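Local coordinates for DUF3256 domain-containing protein (Porphyromonas gingivalis W83, PDB 2P3P) that is of unknown function but belongs to the DUF3256 family, can bind a magnesium ion and is probably anchored in a membrane, at residues R81-S86 with V91-T96; P126-F131 with Q170-T175; M155-S160 with D164-R169. All coordinates share one frame; numbering follows the deposited sequence.

Overall arrangement
Contacts 1 and 3 are both antiparallel hairpins, but they belong to different sheets: contact 1 to the seven-stranded one, contact 3 to the edge of the four-stranded one. They touch where V157 packs on V95 (CG1 to CG1, 3.9 Å), and their centres lie about 13 Å apart. Contact 1 is mostly buried, whereas contact 3 is only partly so, and the face carrying Q156, S158, S167 and R169 is its polar one. Contact 2, also buried, joins two loops by side chains instead of strands by backbone bonds. It shares strand 165-170 with contact 3; P126 and F131 border M155, and F131 also I168. Contacts 1 and 2 lie on opposite sides of the chain's centre.

Contact 1 of 3, residues R81-S86 with V91-T96; sequences RILPFS and VICVVT
L83 and V91 face each other as a hydrogen-bonded pair, their amides donating reciprocally, L83 N to V91 O and V91 N to L83 O, both 2.9 Å. R81 and C93 repeat the pattern, two residues before L83 and two after V91; C93 N reaches R81 O at 2.9 Å in an almost straight bond (176° at the hydrogen). Between them I82 and I92 form the non-hydrogen-bonded pair, where I82 CA brings its hydrogen to V91 O at 3.4 Å.

The apolar contacts divide between the two faces. On the face of L83, CD1 of this leucine rests against C93 CB at 3.6 Å; CG lies anti to its own carbonyl carbon (chi1 -57°), and the small cysteine side chain accepts the branch closely. On the other face the tip of I82 meets I92, CD1 to CG1 at 3.9 Å, and helix 11-18 packs over both isoleucines. Beyond the strand end, F85 CB touches V91 CG1. Beta-branched residues suit such extended backbone, while R81 sends its polar end away to N66 O.

Two adjacent strands joined by a short connection, here 77-84 and 90-98, make a beta hairpin within the seven-stranded antiparallel sheet.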
# COMPACT_ATOMS: atom_id res chain seq x y z
N ARG A 81 6.90 -3.11 -5.39
CA ARG A 81 8.20 -3.73 -5.07
C ARG A 81 8.14 -5.18 -5.48
O ARG A 81 7.06 -5.73 -5.51
CB ARG A 81 8.47 -3.70 -3.57
CG ARG A 81 8.79 -2.34 -3.03
CD ARG A 81 9.54 -2.41 -1.72
NE ARG A 81 10.88 -2.96 -1.91
CZ ARG A 81 11.56 -3.57 -0.97
NH1 ARG A 81 11.01 -3.78 0.21
NH2 ARG A 81 12.78 -4.02 -1.23
N ILE A 82 9.30 -5.78 -5.72
CA ILE A 82 9.47 -7.22 -5.84
C ILE A 82 9.67 -7.80 -4.43
O ILE A 82 10.40 -7.27 -3.62
CB ILE A 82 10.74 -7.58 -6.71
CG1 ILE A 82 10.60 -7.02 -8.09
CG2 ILE A 82 10.84 -9.12 -6.94
CD1 ILE A 82 9.50 -7.69 -8.86
N LEU A 83 9.07 -8.95 -4.20
CA LEU A 83 9.28 -9.76 -3.00
C LEU A 83 9.68 -11.17 -3.43
O LEU A 83 9.21 -11.72 -4.45
CB LEU A 83 8.01 -9.84 -2.14
CG LEU A 83 7.37 -8.55 -1.65
CD1 LEU A 83 6.03 -8.83 -0.96
CD2 LEU A 83 8.35 -7.85 -0.74
N PRO A 84 10.59 -11.77 -2.68
CA PRO A 84 11.06 -13.09 -3.09
C PRO A 84 10.04 -14.16 -2.80
O PRO A 84 9.60 -14.27 -1.67
CB PRO A 84 12.29 -13.32 -2.20
CG PRO A 84 12.17 -12.43 -1.06
CD PRO A 84 11.27 -11.27 -1.46
N PHE A 85 9.69 -14.96 -3.81
CA PHE A 85 8.78 -16.08 -3.58
C PHE A 85 9.59 -17.30 -3.18
O PHE A 85 9.20 -18.08 -2.31
CB PHE A 85 7.87 -16.39 -4.80
CG PHE A 85 6.89 -17.45 -4.49
CD1 PHE A 85 5.73 -17.17 -3.78
CD2 PHE A 85 7.19 -18.76 -4.83
CE1 PHE A 85 4.85 -18.20 -3.42
CE2 PHE A 85 6.33 -19.79 -4.46
CZ PHE A 85 5.17 -19.52 -3.78
N SER A 86 10.70 -17.50 -3.87
CA SER A 86 11.76 -18.37 -3.40
C SER A 86 13.07 -17.59 -3.46
O SER A 86 13.06 -16.37 -3.60
CB SER A 86 11.84 -19.61 -4.28
OG SER A 86 12.34 -19.28 -5.55
N VAL A 91 7.58 -12.40 -6.79
CA VAL A 91 6.26 -11.84 -7.09
C VAL A 91 6.31 -10.30 -6.94
O VAL A 91 7.19 -9.74 -6.27
CB VAL A 91 5.13 -12.47 -6.23
CG1 VAL A 91 5.00 -13.98 -6.52
CG2 VAL A 91 5.32 -12.21 -4.77
N ILE A 92 5.35 -9.62 -7.59
CA ILE A 92 5.21 -8.14 -7.49
C ILE A 92 4.10 -7.82 -6.47
O ILE A 92 3.00 -8.33 -6.57
CB ILE A 92 4.82 -7.51 -8.86
CG1 ILE A 92 5.79 -7.98 -9.96
CG2 ILE A 92 4.79 -5.94 -8.76
CD1 ILE A 92 5.38 -7.66 -11.35
N CYS A 93 4.42 -6.93 -5.53
CA CYS A 93 3.48 -6.48 -4.51
C CYS A 93 3.22 -5.02 -4.77
O CYS A 93 4.17 -4.23 -4.88
CB CYS A 93 4.09 -6.66 -3.12
SG CYS A 93 2.98 -6.06 -1.76
N VAL A 94 1.93 -4.65 -4.90
CA VAL A 94 1.59 -3.29 -5.26
C VAL A 94 0.61 -2.86 -4.20
O VAL A 94 -0.35 -3.58 -3.91
CB VAL A 94 0.97 -3.13 -6.69
CG1 VAL A 94 0.78 -1.65 -7.05
CG2 VAL A 94 1.85 -3.78 -7.73
N VAL A 95 0.88 -1.71 -3.59
CA VAL A 95 0.02 -1.19 -2.54
C VAL A 95 -0.52 0.13 -3.07
O VAL A 95 0.25 1.05 -3.39
CB VAL A 95 0.77 -0.97 -1.18
CG1 VAL A 95 -0.19 -0.46 -0.10
CG2 VAL A 95 1.48 -2.21 -0.71
N THR A 96 -1.84 0.21 -3.17
CA THR A 96 -2.49 1.37 -3.77
C THR A 96 -3.37 1.98 -2.71
O THR A 96 -4.27 1.30 -2.16
CB THR A 96 -3.32 1.02 -5.01
OG1 THR A 96 -2.52 0.34 -5.98
CG2 THR A 96 -3.91 2.31 -5.64

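Contact 2 of 3, residues P126-F131 with Q170-T175; sequences PRIEDF and QTVTET
F131 lays one face of its ring against Q170. The CB of the glutamine stands almost squarely over the ring, 3.9 Å from the centroid and 10° off the normal, a CH-pi contact made by the aliphatic root of a polar residue. Q170 CG leans on the same ring, 3.6 Å from CD1, while the two side chains run past each other in opposite directions. I128 adds a second apolar patch: its CD1 meets Q170 CB at 3.8 Å and comes tip to tip with V172 CG2 at 4.1 Å. A long, branched isoleucine suits this place, because its tip spans both partners.

The next shell fixes Q170. With CG set between the backbone N and the carbonyl carbon (chi1 61°) and a bend at chi2, the chain doubles back so that its amide faces the residues that follow. T173 N donates to Q170 OE1 at 3.1 Å, on a lone pair in the carbonyl plane; V172 N adds a weak bond to the same oxygen. Q170 NE2 in turn reaches T173 OG1 at 2.9 Å and also S189 O. The 3-10 turn 128-131 is steadied by F131 N to I128 O, and D130 OD2 accepts from R127 N at 3.0 Å.

The backbone of F131 bonds to S189, so one residue ties down both segments. The ring packs on L193 of strand 193-197 and M155 of strand 155-159, and V172 lies about 6 Å, side chain to side chain, from the magnesium-binding S149, whose ion is absent here; the 170-175 segment leads on from strand 165-170 toward helix 181-184.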
# COMPACT_ATOMS: atom_id res chain seq x y z
N PRO A 126 -5.99 -7.46 8.74
CA PRO A 126 -6.39 -7.55 10.15
C PRO A 126 -7.80 -7.04 10.39
O PRO A 126 -8.31 -6.29 9.55
CB PRO A 126 -5.37 -6.68 10.88
CG PRO A 126 -4.74 -5.81 9.87
CD PRO A 126 -4.88 -6.51 8.52
N ARG A 127 -8.42 -7.54 11.46
CA ARG A 127 -9.71 -7.05 11.96
C ARG A 127 -9.46 -5.79 12.75
O ARG A 127 -8.35 -5.58 13.27
CB ARG A 127 -10.40 -8.08 12.87
CG ARG A 127 -10.77 -9.39 12.18
CD ARG A 127 -11.29 -10.46 13.14
NE ARG A 127 -12.34 -9.95 14.03
CZ ARG A 127 -13.22 -10.70 14.69
NH1 ARG A 127 -14.11 -10.11 15.47
NH2 ARG A 127 -13.24 -12.02 14.56
N ILE A 128 -10.50 -4.98 12.91
CA ILE A 128 -10.31 -3.75 13.67
C ILE A 128 -9.92 -4.08 15.12
O ILE A 128 -9.25 -3.28 15.79
CB ILE A 128 -11.54 -2.81 13.60
CG1 ILE A 128 -11.20 -1.41 14.12
CG2 ILE A 128 -12.74 -3.40 14.42
CD1 ILE A 128 -10.08 -0.69 13.38
N GLU A 129 -10.31 -5.26 15.64
CA GLU A 129 -10.02 -5.58 17.03
C GLU A 129 -8.54 -5.76 17.29
O GLU A 129 -8.10 -5.65 18.45
CB GLU A 129 -10.81 -6.82 17.54
CG GLU A 129 -10.40 -8.18 16.92
CD GLU A 129 -11.03 -9.39 17.61
OE1 GLU A 129 -11.77 -9.24 18.64
OE2 GLU A 129 -10.76 -10.51 17.13
N ASP A 130 -7.80 -6.07 16.23
CA ASP A 130 -6.33 -6.13 16.30
C ASP A 130 -5.68 -4.82 16.72
O ASP A 130 -4.50 -4.82 17.10
CB ASP A 130 -5.76 -6.63 14.99
CG ASP A 130 -6.23 -8.04 14.67
OD1 ASP A 130 -6.47 -8.83 15.61
OD2 ASP A 130 -6.37 -8.34 13.48
N PHE A 131 -6.44 -3.73 16.67
CA PHE A 131 -5.92 -2.39 16.96
C PHE A 131 -6.43 -1.94 18.34
O PHE A 131 -6.26 -0.77 18.74
CB PHE A 131 -6.37 -1.39 15.88
CG PHE A 131 -5.77 -1.64 14.54
CD1 PHE A 131 -4.56 -1.06 14.18
CD2 PHE A 131 -6.39 -2.49 13.64
CE1 PHE A 131 -3.98 -1.30 12.95
CE2 PHE A 131 -5.80 -2.75 12.40
CZ PHE A 131 -4.59 -2.13 12.06
N GLN A 170 -4.78 1.67 11.41
CA GLN A 170 -6.19 2.00 11.27
C GLN A 170 -6.34 3.50 11.12
O GLN A 170 -5.66 4.30 11.77
CB GLN A 170 -7.09 1.38 12.38
CG GLN A 170 -6.79 1.80 13.84
CD GLN A 170 -7.38 3.16 14.19
OE1 GLN A 170 -8.25 3.65 13.50
NE2 GLN A 170 -6.82 3.80 15.20
N THR A 171 -7.21 3.89 10.21
CA THR A 171 -7.49 5.31 10.01
C THR A 171 -8.94 5.62 10.36
O THR A 171 -9.47 6.63 9.91
CB THR A 171 -7.14 5.77 8.58
OG1 THR A 171 -7.81 4.95 7.63
CG2 THR A 171 -5.63 5.68 8.28
N VAL A 172 -9.56 4.76 11.18
CA VAL A 172 -10.90 5.02 11.73
C VAL A 172 -10.91 6.20 12.73
O VAL A 172 -11.82 7.04 12.74
CB VAL A 172 -11.48 3.71 12.42
CG1 VAL A 172 -12.80 3.99 13.11
CG2 VAL A 172 -11.63 2.57 11.42
N THR A 173 -9.93 6.24 13.62
CA THR A 173 -9.93 7.25 14.65
C THR A 173 -10.08 8.66 14.08
O THR A 173 -10.87 9.44 14.60
CB THR A 173 -8.69 7.19 15.54
OG1 THR A 173 -8.62 5.92 16.17
CG2 THR A 173 -8.77 8.32 16.62
N GLU A 174 -9.39 8.98 13.00
CA GLU A 174 -9.54 10.32 12.39
C GLU A 174 -10.94 10.61 11.83
O GLU A 174 -11.33 11.77 11.74
CB GLU A 174 -8.46 10.58 11.36
CG GLU A 174 -8.49 9.68 10.16
CD GLU A 174 -7.18 9.72 9.44
OE1 GLU A 174 -6.23 9.01 9.88
OE2 GLU A 174 -7.08 10.50 8.45
N THR A 175 -11.71 9.56 11.54
CA THR A 175 -13.09 9.71 11.05
C THR A 175 -14.12 10.09 12.14
O THR A 175 -15.20 10.59 11.83
CB THR A 175 -13.57 8.45 10.27
OG1 THR A 175 -13.75 7.34 11.15
CG2 THR A 175 -12.57 8.08 9.15

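Contact 3 of 3, residues M155-S160 with D164-R169; sequences MQVSLS and DTLSIR
V157 and I168 press together at the non-hydrogen-bonded pair: V157 CG2 meets I168 CD1 at 3.5 Å. I168 CG1 stands anti to the backbone N (chi1 -174°), and the extended chain brings CD1 also near CB of M155, a selenomethionine. L159 puts CD1 3.3 Å from T165 O and crosses L166 at about a right angle, while L166 CD2 approaches V157 CG1. V157, L159, L166 and I168 share one face, and from it L159 packs on C93 and I168 on L193, both in other strands.

The opposite face carries Q156 and R169, which lie alongside each other and point the same way, Q156 CB to R169 CG at 3.8 Å. The glutamine is fully extended, whereas the arginine bends at chi3; their amide and guanidinium planes stand 65° apart. A water accepts from R169 NE at 3.0 Å and donates to Q156 O at 2.8 Å, so that carbonyl is met by both this water and R169 N. S158 and S167 form the next hydrogen-bonded pair, with S158 N to S167 O at 2.9 Å.

Such chemistry implies a two-sided hairpin, apolar where it seats on the neighbouring strands and polar, with a bound water, on the reverse.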
# COMPACT_ATOMS: atom_id res chain seq x y z
N MSE A 155 -7.95 1.31 6.71
CA MSE A 155 -6.58 1.07 7.14
C MSE A 155 -5.61 1.47 6.03
O MSE A 155 -5.83 1.20 4.83
CB MSE A 155 -6.35 -0.41 7.54
CG MSE A 155 -7.23 -0.90 8.69
SE MSE A 155 -7.21 -2.83 8.81
CE MSE A 155 -8.80 -3.11 10.00
N GLN A 156 -4.54 2.14 6.43
CA GLN A 156 -3.50 2.57 5.52
C GLN A 156 -2.24 1.71 5.71
O GLN A 156 -1.72 1.55 6.82
CB GLN A 156 -3.13 4.05 5.79
CG GLN A 156 -2.05 4.57 4.84
CD GLN A 156 -1.83 6.06 4.96
OE1 GLN A 156 -2.30 6.70 5.93
NE2 GLN A 156 -1.08 6.60 4.04
N VAL A 157 -1.78 1.14 4.61
CA VAL A 157 -0.59 0.34 4.59
C VAL A 157 0.63 1.09 4.04
O VAL A 157 0.52 1.82 3.07
CB VAL A 157 -0.85 -0.86 3.71
CG1 VAL A 157 0.41 -1.69 3.52
CG2 VAL A 157 -2.03 -1.73 4.31
N SER A 158 1.77 0.86 4.68
CA SER A 158 3.09 1.31 4.17
C SER A 158 4.05 0.11 4.06
O SER A 158 4.50 -0.42 5.06
CB SER A 158 3.72 2.32 5.11
OG SER A 158 4.86 2.91 4.50
N LEU A 159 4.34 -0.30 2.85
CA LEU A 159 5.40 -1.31 2.62
C LEU A 159 6.76 -0.62 2.73
O LEU A 159 6.99 0.49 2.19
CB LEU A 159 5.18 -1.92 1.23
CG LEU A 159 6.13 -2.99 0.76
CD1 LEU A 159 6.11 -4.19 1.70
CD2 LEU A 159 5.71 -3.36 -0.67
N SER A 160 7.68 -1.23 3.48
CA SER A 160 9.05 -0.72 3.55
C SER A 160 9.73 -0.62 2.18
O SER A 160 9.50 -1.42 1.25
CB SER A 160 9.92 -1.56 4.49
OG SER A 160 11.27 -1.04 4.58
N ASP A 164 11.71 -6.48 3.75
CA ASP A 164 10.48 -7.16 3.36
C ASP A 164 9.50 -7.14 4.57
O ASP A 164 9.16 -8.16 5.18
CB ASP A 164 10.75 -8.57 2.78
CG ASP A 164 11.69 -8.57 1.55
OD1 ASP A 164 11.84 -7.51 0.89
OD2 ASP A 164 12.25 -9.66 1.21
N THR A 165 9.07 -5.93 4.89
CA THR A 165 8.19 -5.68 6.01
C THR A 165 7.20 -4.59 5.60
O THR A 165 7.49 -3.78 4.70
CB THR A 165 8.97 -5.25 7.28
OG1 THR A 165 9.63 -3.98 7.08
CG2 THR A 165 10.02 -6.30 7.67
N LEU A 166 6.07 -4.55 6.29
CA LEU A 166 5.04 -3.52 6.09
C LEU A 166 4.42 -3.21 7.43
O LEU A 166 4.49 -4.04 8.35
CB LEU A 166 3.96 -3.94 5.09
CG LEU A 166 2.90 -5.01 5.39
CD1 LEU A 166 1.85 -4.56 6.39
CD2 LEU A 166 2.19 -5.42 4.06
N SER A 167 3.85 -2.00 7.52
CA SER A 167 3.15 -1.52 8.68
C SER A 167 1.76 -1.10 8.23
O SER A 167 1.56 -0.63 7.11
CB SER A 167 3.94 -0.34 9.27
OG SER A 167 3.41 0.14 10.46
N ILE A 168 0.76 -1.35 9.07
CA ILE A 168 -0.62 -0.99 8.74
C ILE A 168 -1.24 -0.28 9.93
O ILE A 168 -1.14 -0.77 11.06
CB ILE A 168 -1.44 -2.23 8.26
CG1 ILE A 168 -2.86 -1.85 7.76
CG2 ILE A 168 -1.42 -3.37 9.36
CD1 ILE A 168 -3.62 -3.05 7.16
N ARG A 169 -1.89 0.85 9.66
CA ARG A 169 -2.46 1.70 10.68
C ARG A 169 -3.95 1.81 10.37
O ARG A 169 -4.34 1.94 9.20
CB ARG A 169 -1.81 3.09 10.69
CG ARG A 169 -1.99 3.90 9.44
CD ARG A 169 -1.23 5.23 9.43
NE ARG A 169 0.22 5.07 9.60
CZ ARG A 169 1.01 5.96 10.20
NH1 ARG A 169 0.53 7.09 10.67
NH2 ARG A 169 2.30 5.72 10.32
O HOH W 1 0.61 2.91 7.58